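Local coordinates for galactose mutarotase related enzyme (Lactobacillus casei, PDB 3Q1N), which probably binds carbohydrate and acts as an isomerase of the aldose 1-epimerase (galactose mutarotase-like) family, although its own substrate is not established, at residues Asp59-Gly64 with Thr268-Lys273; Lys66-Ser71 with Lys104-Tyr109; Ser155-Asp160 with Ser222-His227. All coordinates share one frame; numbering follows the deposited sequence.

In the fold
Contacts 1 and 2 sit side by side, their centres 10 Å apart, and share the two-stranded antiparallel hairpin 60-63/66-69: contact 1 sets its first strand against the loop 268-273, contact 2 its second strand against the loop 104-109. The hydroxyl of Tyr61 reaches the carbonyl of Lys104 and ties the two together. Contact 3 lies across the molecule, its centre about 40 and 42 Å from theirs, where two loops meet beside strands 160-164 and 217-221. None lies in the core: all three are partly buried, 21 to 22 Å from the chain's centre. Backbone bonds and a ring stack dominate contact 1, apolar packing without direct hydrogen bonds contact 2, and histidine-carboxylate pairs contact 3.

Contact 1. Residues Asp59-Gly64 with Thr268-Lys273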
loop_
_atom_site.group_PDB
_atom_site.type_symbol
_atom_site.label_atom_id
_atom_site.label_comp_id
_atom_site.label_asym_id
_atom_site.label_seq_id
_atom_site.Cartn_x
_atom_site.Cartn_y
_atom_site.Cartn_z
ATOM N N ASP A 59 6.022 13.762 13.944
ATOM C CA ASP A 59 6.927 12.609 13.715
ATOM C C ASP A 59 7.188 11.808 14.977
ATOM O O ASP A 59 8.310 11.340 15.247
ATOM C CB ASP A 59 8.213 13.096 13.046
ATOM C CG ASP A 59 7.964 13.667 11.628
ATOM O OD1 ASP A 59 7.210 13.097 10.801
ATOM O OD2 ASP A 59 8.580 14.678 11.300
ATOM N N GLN A 60 6.137 11.616 15.752
ATOM C CA GLN A 60 6.233 10.844 16.999
ATOM C C GLN A 60 4.869 10.248 17.331
ATOM O O GLN A 60 3.861 10.496 16.630
ATOM C CB GLN A 60 6.752 11.726 18.159
ATOM C CG GLN A 60 5.797 12.838 18.549
ATOM C CD GLN A 60 6.436 13.889 19.477
ATOM O OE1 GLN A 60 6.201 13.877 20.680
ATOM N NE2 GLN A 60 7.192 14.803 18.911
ATOM N N TYR A 61 4.855 9.404 18.351
ATOM C CA TYR A 61 3.653 8.772 18.830
ATOM C C TYR A 61 3.827 8.307 20.250
ATOM O O TYR A 61 4.903 8.434 20.830
ATOM C CB TYR A 61 3.297 7.596 17.944
ATOM C CG TYR A 61 4.203 6.388 18.087
ATOM C CD1 TYR A 61 5.468 6.386 17.544
ATOM C CD2 TYR A 61 3.799 5.243 18.757
ATOM C CE1 TYR A 61 6.334 5.282 17.657
ATOM C CE2 TYR A 61 4.652 4.123 18.869
ATOM C CZ TYR A 61 5.911 4.153 18.330
ATOM O OH TYR A 61 6.783 3.078 18.444
ATOM N N ARG A 62 2.765 7.773 20.820
ATOM C CA ARG A 62 2.811 7.251 22.181
ATOM C C ARG A 62 2.548 5.750 22.252
ATOM O O ARG A 62 1.788 5.184 21.435
ATOM C CB ARG A 62 1.778 7.945 23.062
ATOM C CG ARG A 62 2.182 9.351 23.473
ATOM C CD ARG A 62 0.982 10.128 23.940
ATOM N NE ARG A 62 0.507 9.664 25.247
ATOM C CZ ARG A 62 -0.778 9.565 25.625
ATOM N NH1 ARG A 62 -1.779 9.847 24.784
ATOM N NH2 ARG A 62 -1.075 9.167 26.867
ATOM N N LEU A 63 3.164 5.132 23.268
ATOM C CA LEU A 63 2.755 3.806 23.754
ATOM C C LEU A 63 2.384 4.009 25.204
ATOM O O LEU A 63 3.261 4.099 26.070
ATOM C CB LEU A 63 3.848 2.748 23.571
ATOM C CG LEU A 63 4.228 2.480 22.133
ATOM C CD1 LEU A 63 5.572 1.737 22.011
ATOM C CD2 LEU A 63 3.064 1.719 21.415
ATOM N N GLY A 64 1.094 4.143 25.455
ATOM C CA GLY A 64 0.609 4.531 26.761
ATOM C C GLY A 64 1.150 5.911 27.053
ATOM O O GLY A 64 0.915 6.848 26.282
ATOM N N THR A 268 -0.423 10.327 19.062
ATOM C CA THR A 268 -1.478 9.352 19.287
ATOM C C THR A 268 -0.950 8.121 19.980
ATOM O O THR A 268 0.109 7.648 19.642
ATOM C CB THR A 268 -2.039 8.877 17.935
ATOM O OG1 THR A 268 -2.345 10.034 17.128
ATOM C CG2 THR A 268 -3.274 8.042 18.196
ATOM N N ASP A 269 -1.671 7.624 20.976
ATOM C CA ASP A 269 -1.354 6.308 21.551
ATOM C C ASP A 269 -1.641 5.241 20.527
ATOM O O ASP A 269 -2.786 5.062 20.054
ATOM C CB ASP A 269 -2.217 6.109 22.787
ATOM C CG ASP A 269 -1.972 4.791 23.502
ATOM O OD1 ASP A 269 -1.034 4.052 23.165
ATOM O OD2 ASP A 269 -2.769 4.504 24.445
ATOM N N TRP A 270 -0.607 4.519 20.139
ATOM C CA TRP A 270 -0.833 3.482 19.118
ATOM C C TRP A 270 -1.727 2.336 19.569
ATOM O O TRP A 270 -2.253 1.592 18.721
ATOM C CB TRP A 270 0.474 2.935 18.601
ATOM C CG TRP A 270 1.078 3.740 17.482
ATOM C CD1 TRP A 270 0.825 5.047 17.201
ATOM C CD2 TRP A 270 2.012 3.293 16.505
ATOM N NE1 TRP A 270 1.555 5.454 16.133
ATOM C CE2 TRP A 270 2.309 4.395 15.682
ATOM C CE3 TRP A 270 2.634 2.077 16.246
ATOM C CZ2 TRP A 270 3.209 4.299 14.621
ATOM C CZ3 TRP A 270 3.513 1.990 15.215
ATOM C CH2 TRP A 270 3.787 3.083 14.404
ATOM N N TYR A 271 -1.942 2.216 20.867
ATOM C CA TYR A 271 -2.909 1.242 21.373
ATOM C C TYR A 271 -4.369 1.642 21.144
ATOM O O TYR A 271 -5.279 0.813 21.351
ATOM C CB TYR A 271 -2.696 0.998 22.872
ATOM C CG TYR A 271 -1.396 0.243 23.144
ATOM C CD1 TYR A 271 -1.190 -1.052 22.641
ATOM C CD2 TYR A 271 -0.376 0.800 23.930
ATOM C CE1 TYR A 271 0.017 -1.737 22.869
ATOM C CE2 TYR A 271 0.843 0.117 24.152
ATOM C CZ TYR A 271 1.012 -1.168 23.645
ATOM O OH TYR A 271 2.187 -1.816 23.901
ATOM N N THR A 272 -4.617 2.883 20.719
ATOM C CA THR A 272 -5.988 3.292 20.369
ATOM C C THR A 272 -6.089 3.968 18.973
ATOM O O THR A 272 -7.205 4.344 18.567
ATOM C CB THR A 272 -6.532 4.327 21.388
ATOM O OG1 THR A 272 -5.697 5.492 21.384
ATOM C CG2 THR A 272 -6.612 3.750 22.797
ATOM N N LYS A 273 -4.961 4.109 18.275
ATOM C CA LYS A 273 -4.874 4.768 16.955
ATOM C C LYS A 273 -5.802 4.064 15.961
ATOM O O LYS A 273 -5.773 2.833 15.825
ATOM C CB LYS A 273 -3.429 4.773 16.451
ATOM C CG LYS A 273 -3.198 5.312 15.064
ATOM C CD LYS A 273 -1.710 5.287 14.643
ATOM C CE LYS A 273 -1.500 5.712 13.222
ATOM N NZ LYS A 273 -0.046 5.743 12.819
HETATM O O HOH W 1 1.136 10.321 16.616
#
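Asp269 OD1 is gripped by two backbone amides, Gly64 N across the contact and Tyr271 N within its own loop. The first bond, Gly64 N to Asp269 OD1, is 3.1 Å long and nearly straight, and the two donors reach the oxygen from opposite faces of the carboxylate plane. Chi1 of -179° sets CG anti to the backbone N, and from there OD1 accepts from Tyr271 N, closing an Asx turn. Two backbone bonds pair the chains around Arg62: Arg62 N donates to Thr268 O at 2.9 Å, and Trp270 N donates to Arg62 O at 2.8 Å. Together they form a single beta bridge between Arg62 and Asp269, and Asp269 CA adds a CH...O contact of 3.3 Å to Arg62 O. Beside the bridge, a water accepts from Thr268 N and donates to Gln60 O.

The apolar side is led by Tyr61, whose ring stacks face to face on the five-membered ring of Trp270, centroids 4.0 Å apart and planes at 27°. Tyr61 CD2 lies 3.4 Å from Trp270 CG, while Tyr61 CB approaches Trp270 NE1 at 3.3 Å. Next to this stack, Leu63 CD2 touches both Trp270 CB and Tyr271 CE2, the latter at 3.9 Å; the leucine and tyrosine side chains cross at about a right angle. Both tyrosine hydroxyls are hydrogen-bonded beyond the pair of segments, Tyr61 OH to Lys104 O and Tyr271 OH to Ser135 O.

The bridge thus joins the loop between strands 251-258 and 277-279 to strand 60-63, which pairs on with strand 66-69, while Pro137 of strand 136-147 touches Leu63, Trp270 and Tyr271.

Contact 2. Residues Lys66-Ser71 with Lys104-Tyr109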
loop_
_atom_site.group_PDB
_atom_site.type_symbol
_atom_site.label_atom_id
_atom_site.label_comp_id
_atom_site.label_asym_id
_atom_site.label_seq_id
_atom_site.Cartn_x
_atom_site.Cartn_y
_atom_site.Cartn_z
ATOM N N LYS A 66 4.448 6.784 27.271
ATOM C CA LYS A 66 5.798 6.981 26.742
ATOM C C LYS A 66 5.771 7.456 25.282
ATOM O O LYS A 66 4.942 7.003 24.491
ATOM C CB LYS A 66 6.592 5.677 26.846
ATOM C CG LYS A 66 6.855 5.214 28.288
ATOM C CD LYS A 66 7.504 3.831 28.294
ATOM C CE LYS A 66 8.654 3.727 29.274
ATOM N NZ LYS A 66 8.218 3.580 30.678
ATOM N N THR A 67 6.694 8.341 24.934
ATOM C CA THR A 67 6.797 8.886 23.566
ATOM C C THR A 67 7.965 8.299 22.775
ATOM O O THR A 67 9.068 8.119 23.322
ATOM C CB THR A 67 6.944 10.396 23.610
ATOM O OG1 THR A 67 5.746 10.953 24.141
ATOM C CG2 THR A 67 7.219 10.970 22.224
ATOM N N TYR A 68 7.700 7.935 21.516
ATOM C CA TYR A 68 8.739 7.457 20.577
ATOM C C TYR A 68 8.668 8.210 19.254
ATOM O O TYR A 68 7.596 8.691 18.864
ATOM C CB TYR A 68 8.567 5.953 20.269
ATOM C CG TYR A 68 8.783 5.097 21.483
ATOM C CD1 TYR A 68 7.776 4.977 22.420
ATOM C CD2 TYR A 68 10.018 4.472 21.725
ATOM C CE1 TYR A 68 7.953 4.233 23.574
ATOM C CE2 TYR A 68 10.202 3.705 22.907
ATOM C CZ TYR A 68 9.158 3.603 23.797
ATOM O OH TYR A 68 9.242 2.876 24.973
ATOM N N PRO A 69 9.798 8.280 18.534
ATOM C CA PRO A 69 9.849 8.870 17.211
ATOM C C PRO A 69 9.373 7.865 16.168
ATOM O O PRO A 69 9.534 6.649 16.350
ATOM C CB PRO A 69 11.344 9.215 17.060
ATOM C CG PRO A 69 12.042 8.115 17.830
ATOM C CD PRO A 69 11.127 7.791 18.975
HETATM N N MSE A 70 8.740 8.345 15.104
HETATM C CA MSE A 70 8.323 7.469 14.007
HETATM C C MSE A 70 8.468 8.198 12.692
HETATM O O MSE A 70 8.024 9.343 12.531
HETATM C CB MSE A 70 6.911 6.951 14.154
HETATM C CG MSE A 70 6.422 6.004 13.036
HETATM SE SE MSE A 70 7.539 4.433 12.794
HETATM C CE MSE A 70 7.369 3.744 14.608
ATOM N N SER A 71 9.071 7.500 11.740
ATOM C CA SER A 71 9.306 8.052 10.425
ATOM C C SER A 71 8.033 7.940 9.588
ATOM O O SER A 71 7.223 7.039 9.807
ATOM C CB SER A 71 10.457 7.344 9.729
ATOM O OG SER A 71 10.453 5.949 10.016
ATOM N N LYS A 104 12.741 3.371 17.598
ATOM C CA LYS A 104 11.481 3.931 17.135
ATOM C C LYS A 104 10.277 3.146 17.650
ATOM O O LYS A 104 9.211 3.695 17.729
ATOM C CB LYS A 104 11.402 3.967 15.603
ATOM C CG LYS A 104 12.359 4.967 14.976
ATOM C CD LYS A 104 12.182 5.014 13.486
ATOM C CE LYS A 104 12.997 6.132 12.851
ATOM N NZ LYS A 104 14.451 5.786 12.814
ATOM N N PHE A 105 10.472 1.854 17.913
ATOM C CA PHE A 105 9.397 0.897 18.010
ATOM C C PHE A 105 9.956 -0.272 18.845
ATOM O O PHE A 105 10.693 -1.124 18.336
ATOM C CB PHE A 105 9.012 0.489 16.595
ATOM C CG PHE A 105 7.818 -0.428 16.475
ATOM C CD1 PHE A 105 6.512 -0.002 16.810
ATOM C CD2 PHE A 105 7.980 -1.764 16.047
ATOM C CE1 PHE A 105 5.381 -0.862 16.615
ATOM C CE2 PHE A 105 6.864 -2.598 15.865
ATOM C CZ PHE A 105 5.605 -2.175 16.157
ATOM N N PRO A 106 9.685 -0.262 20.150
ATOM C CA PRO A 106 10.455 -1.135 21.073
ATOM C C PRO A 106 9.920 -2.565 21.142
ATOM O O PRO A 106 9.553 -3.083 22.216
ATOM C CB PRO A 106 10.319 -0.388 22.404
ATOM C CG PRO A 106 8.980 0.274 22.317
ATOM C CD PRO A 106 8.829 0.692 20.878
ATOM N N PHE A 107 9.807 -3.174 19.958
ATOM C CA PHE A 107 9.234 -4.492 19.813
ATOM C C PHE A 107 10.106 -5.351 18.937
ATOM O O PHE A 107 10.559 -4.949 17.853
ATOM C CB PHE A 107 7.808 -4.428 19.172
ATOM C CG PHE A 107 6.835 -3.624 19.955
ATOM C CD1 PHE A 107 6.174 -4.176 21.034
ATOM C CD2 PHE A 107 6.571 -2.289 19.642
ATOM C CE1 PHE A 107 5.306 -3.421 21.794
ATOM C CE2 PHE A 107 5.702 -1.554 20.395
ATOM C CZ PHE A 107 5.060 -2.139 21.479
ATOM N N GLU A 108 10.312 -6.584 19.394
ATOM C CA GLU A 108 10.735 -7.651 18.513
ATOM C C GLU A 108 9.585 -8.109 17.620
ATOM O O GLU A 108 8.442 -8.295 18.063
ATOM C CB GLU A 108 11.348 -8.822 19.308
ATOM C CG GLU A 108 12.500 -8.376 20.182
ATOM C CD GLU A 108 13.355 -9.507 20.675
ATOM O OE1 GLU A 108 12.923 -10.663 20.641
ATOM O OE2 GLU A 108 14.493 -9.207 21.145
ATOM N N TYR A 109 9.884 -8.222 16.324
ATOM C CA TYR A 109 8.875 -8.600 15.348
ATOM C C TYR A 109 9.438 -9.427 14.239
ATOM O O TYR A 109 10.659 -9.394 13.969
ATOM C CB TYR A 109 8.160 -7.348 14.767
ATOM C CG TYR A 109 9.031 -6.491 13.833
ATOM C CD1 TYR A 109 9.190 -6.834 12.469
ATOM C CD2 TYR A 109 9.738 -5.378 14.318
ATOM C CE1 TYR A 109 9.974 -6.064 11.652
ATOM C CE2 TYR A 109 10.543 -4.620 13.500
ATOM C CZ TYR A 109 10.663 -4.950 12.169
ATOM O OH TYR A 109 11.482 -4.193 11.323
#
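The backbones of Pro69 and Lys104 come closest, their CA atoms 5.2 Å apart, but no hydrogen bond joins the two segments, and Pro106 is the centre of an inverse gamma turn. That turn presents the proline ring to Tyr68: Pro106 CD stands over one face of the tyrosine ring in a CH-pi contact, 4.1 Å from the centroid and offset toward the rim. Pro106 CG reaches further out, 3.6 Å from Tyr68 CZ, and also touches the hydroxyl end. At the base of the same tyrosine, Tyr68 CB lies 3.5 Å from Lys104 O.

Lys104 runs its aliphatic chain beside the other backbone, with CB 3.4 Å from Pro69 O and CE 3.8 Å from Ser71 OG. The serine hydroxyl itself is hydrogen-bonded to Gly74 O, whereas Ser71 N is buried here without a partner in the model. Selenomethionine Met70, bent at chi2 and chi3 (57° and 58°), turns its methyl CE to within 3.6 Å of Lys104 O and 4.2 Å of Phe105 CB.

The contact packs the loop between helix 99-104 and strand 109-118 against the hairpin 60-63/66-69. Strand 60-63 is touched as well, Phe105 lying on Tyr61 and Pro106 on Leu63, and Met136 of strand 136-147 also meets Phe105.

Contact 3. Residues Ser155-Asp160 with Ser222-His227; sequences SFDDYD and SPHHDH. With EDO (1,2-ethanediol), chain P; EDO (1,2-ethanediol), chain L.
Asp157 leads its side chain from CB, 3.7 Å from His225 NE2, to a carboxylate that meets two histidines. Chi1 of -171° puts CG anti to the backbone N, 3.6 Å from His225 NE2 and close to His224 CD2. Beyond it OD1 lies 3.2 Å from His224 CD2, whereas OD2 accepts a hydrogen bond of 2.8 Å from His225 NE2. The donor meets OD2 on the anti side, somewhat out of the carboxylate plane, and the carboxylate and imidazole planes stand 87° apart. The same OD2 accepts from O1 of a 1,2-ethanediol, probably from the crystallisation liquor.

Asp158 makes a second pair: His224 NE2 donates at 2.8 Å to the anti lone pair of Asp158 OD2, which lies in the plane of the imidazole. Asp158 OD1 forms a salt bridge to Lys151. Ser222 OG donates to Asp157 O at 2.7 Å, nearly along the C=O axis, and accepts from His224 N, which makes an ST turn within the type I beta turn from Ser222 to His225. Ser222 CB sits over the centre of the Tyr159 ring, 3.5 Å from its centroid, in a CH-pi contact. Further along that ring, Tyr159 OH lies over one face of the His225 imidazole, toward its rim, 3.2 Å from CG; it also bonds to Gly149 N and, through a water, to His227 O.

Neighbouring carboxylates may favour protonated forms of the histidines, less so for His224, whose partner Asp158 also pairs with Lys151; the charges are not seen. The serine and the two histidine-carboxylate pairs join the loop before strand 160-164 to the turn after strand 217-221, so this link rests largely on directional polar bonds and could be sensitive to pH.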
loop_
_atom_site.group_PDB
_atom_site.type_symbol
_atom_site.label_atom_id
_atom_site.label_comp_id
_atom_site.label_asym_id
_atom_site.label_seq_id
_atom_site.Cartn_x
_atom_site.Cartn_y
_atom_site.Cartn_z
ATOM N N SER A 155 -3.629 14.897 -18.864
ATOM C CA SER A 155 -4.641 14.395 -17.945
ATOM C C SER A 155 -4.710 12.874 -18.025
ATOM O O SER A 155 -4.319 12.264 -19.039
ATOM C CB SER A 155 -6.014 14.998 -18.254
ATOM O OG SER A 155 -6.415 14.679 -19.563
ATOM N N PHE A 156 -5.206 12.247 -16.951
ATOM C CA PHE A 156 -5.355 10.795 -16.974
ATOM C C PHE A 156 -6.350 10.427 -18.089
ATOM O O PHE A 156 -7.372 11.092 -18.278
ATOM C CB PHE A 156 -5.818 10.227 -15.635
ATOM C CG PHE A 156 -4.898 10.518 -14.493
ATOM C CD1 PHE A 156 -3.572 10.090 -14.527
ATOM C CD2 PHE A 156 -5.362 11.206 -13.393
ATOM C CE1 PHE A 156 -2.714 10.348 -13.469
ATOM C CE2 PHE A 156 -4.495 11.499 -12.317
ATOM C CZ PHE A 156 -3.179 11.053 -12.363
ATOM N N ASP A 157 -6.060 9.371 -18.847
ATOM C CA ASP A 157 -6.900 9.058 -20.026
ATOM C C ASP A 157 -8.114 8.186 -19.708
ATOM O O ASP A 157 -8.163 6.999 -20.082
ATOM C CB ASP A 157 -6.051 8.401 -21.113
ATOM C CG ASP A 157 -6.780 8.247 -22.439
ATOM O OD1 ASP A 157 -7.810 8.945 -22.650
ATOM O OD2 ASP A 157 -6.299 7.449 -23.301
ATOM N N ASP A 158 -9.089 8.790 -19.034
ATOM C CA ASP A 158 -10.367 8.154 -18.715
ATOM C C ASP A 158 -10.227 6.854 -17.897
ATOM O O ASP A 158 -10.816 5.835 -18.221
ATOM C CB ASP A 158 -11.180 7.945 -19.998
ATOM C CG ASP A 158 -11.454 9.253 -20.728
ATOM O OD1 ASP A 158 -11.493 10.323 -20.045
ATOM O OD2 ASP A 158 -11.629 9.194 -21.963
ATOM N N TYR A 159 -9.463 6.931 -16.807
ATOM C CA TYR A 159 -9.304 5.832 -15.873
ATOM C C TYR A 159 -10.308 5.965 -14.742
ATOM O O TYR A 159 -10.559 7.091 -14.214
ATOM C CB TYR A 159 -7.880 5.798 -15.289
ATOM C CG TYR A 159 -6.877 5.179 -16.245
ATOM C CD1 TYR A 159 -6.267 5.933 -17.251
ATOM C CD2 TYR A 159 -6.567 3.841 -16.163
ATOM C CE1 TYR A 159 -5.416 5.361 -18.146
ATOM C CE2 TYR A 159 -5.675 3.262 -17.026
ATOM C CZ TYR A 159 -5.105 4.019 -18.024
ATOM O OH TYR A 159 -4.210 3.479 -18.914
ATOM N N ASP A 160 -10.899 4.842 -14.369
ATOM C CA ASP A 160 -11.784 4.780 -13.218
ATOM C C ASP A 160 -11.316 3.642 -12.337
ATOM O O ASP A 160 -10.602 2.744 -12.786
ATOM C CB ASP A 160 -13.256 4.447 -13.604
ATOM C CG ASP A 160 -13.971 5.518 -14.449
ATOM O OD1 ASP A 160 -13.540 6.671 -14.635
ATOM O OD2 ASP A 160 -15.014 5.129 -15.013
ATOM N N SER A 222 -9.120 1.790 -18.033
ATOM C CA SER A 222 -9.617 2.788 -18.983
ATOM C C SER A 222 -10.108 2.060 -20.227
ATOM O O SER A 222 -9.460 1.115 -20.663
ATOM C CB SER A 222 -8.486 3.734 -19.393
ATOM O OG SER A 222 -8.804 4.450 -20.577
ATOM N N PRO A 223 -11.241 2.498 -20.782
ATOM C CA PRO A 223 -11.720 1.870 -22.014
ATOM C C PRO A 223 -10.767 2.069 -23.195
ATOM O O PRO A 223 -10.903 1.369 -24.200
ATOM C CB PRO A 223 -13.043 2.581 -22.278
ATOM C CG PRO A 223 -12.938 3.894 -21.580
ATOM C CD PRO A 223 -12.114 3.603 -20.360
ATOM N N HIS A 224 -9.819 3.000 -23.087
ATOM C CA HIS A 224 -8.885 3.269 -24.191
ATOM C C HIS A 224 -7.571 2.508 -24.090
ATOM O O HIS A 224 -6.709 2.712 -24.937
ATOM C CB HIS A 224 -8.517 4.752 -24.270
ATOM C CG HIS A 224 -9.686 5.678 -24.286
ATOM N ND1 HIS A 224 -10.676 5.608 -25.246
ATOM C CD2 HIS A 224 -10.011 6.710 -23.478
ATOM C CE1 HIS A 224 -11.575 6.548 -25.008
ATOM N NE2 HIS A 224 -11.197 7.224 -23.936
ATOM N N HIS A 225 -7.407 1.672 -23.065
ATOM C CA HIS A 225 -6.129 1.011 -22.825
ATOM C C HIS A 225 -6.277 -0.451 -22.544
ATOM O O HIS A 225 -7.123 -0.855 -21.744
ATOM C CB HIS A 225 -5.392 1.697 -21.678
ATOM C CG HIS A 225 -4.990 3.073 -22.035
ATOM N ND1 HIS A 225 -3.811 3.336 -22.691
ATOM C CD2 HIS A 225 -5.662 4.244 -21.971
ATOM C CE1 HIS A 225 -3.769 4.615 -23.007
ATOM N NE2 HIS A 225 -4.882 5.191 -22.578
ATOM N N ASP A 226 -5.394 -1.221 -23.164
ATOM C CA ASP A 226 -5.479 -2.683 -23.164
ATOM C C ASP A 226 -5.303 -3.274 -21.803
ATOM O O ASP A 226 -6.028 -4.226 -21.428
ATOM C CB ASP A 226 -4.403 -3.299 -24.087
ATOM C CG ASP A 226 -4.774 -3.246 -25.559
ATOM O OD1 ASP A 226 -5.883 -2.774 -25.903
ATOM O OD2 ASP A 226 -3.931 -3.645 -26.391
ATOM N N HIS A 227 -4.317 -2.784 -21.054
ATOM C CA HIS A 227 -3.983 -3.405 -19.805
ATOM C C HIS A 227 -4.768 -2.707 -18.668
ATOM O O HIS A 227 -5.023 -1.477 -18.663
ATOM C CB HIS A 227 -2.458 -3.386 -19.550
ATOM C CG HIS A 227 -1.689 -4.263 -20.495
ATOM N ND1 HIS A 227 -1.743 -5.641 -20.432
ATOM C CD2 HIS A 227 -0.885 -3.965 -21.548
ATOM C CE1 HIS A 227 -1.007 -6.149 -21.405
ATOM N NE2 HIS A 227 -0.474 -5.152 -22.094
HETATM C C1 EDO P . -8.822 -0.833 -27.270
HETATM O O1 EDO P . -10.063 -1.388 -26.792
HETATM C C2 EDO P . -8.047 -0.296 -26.081
HETATM O O2 EDO P . -8.173 -1.179 -24.947
HETATM C C1 EDO L . -3.238 7.970 -24.515
HETATM O O1 EDO L . -4.006 7.032 -25.309
HETATM C C2 EDO L . -1.965 7.415 -23.843
HETATM O O2 EDO L . -1.002 6.830 -24.758
HETATM O O HOH W 2 -3.805 0.869 -18.810
#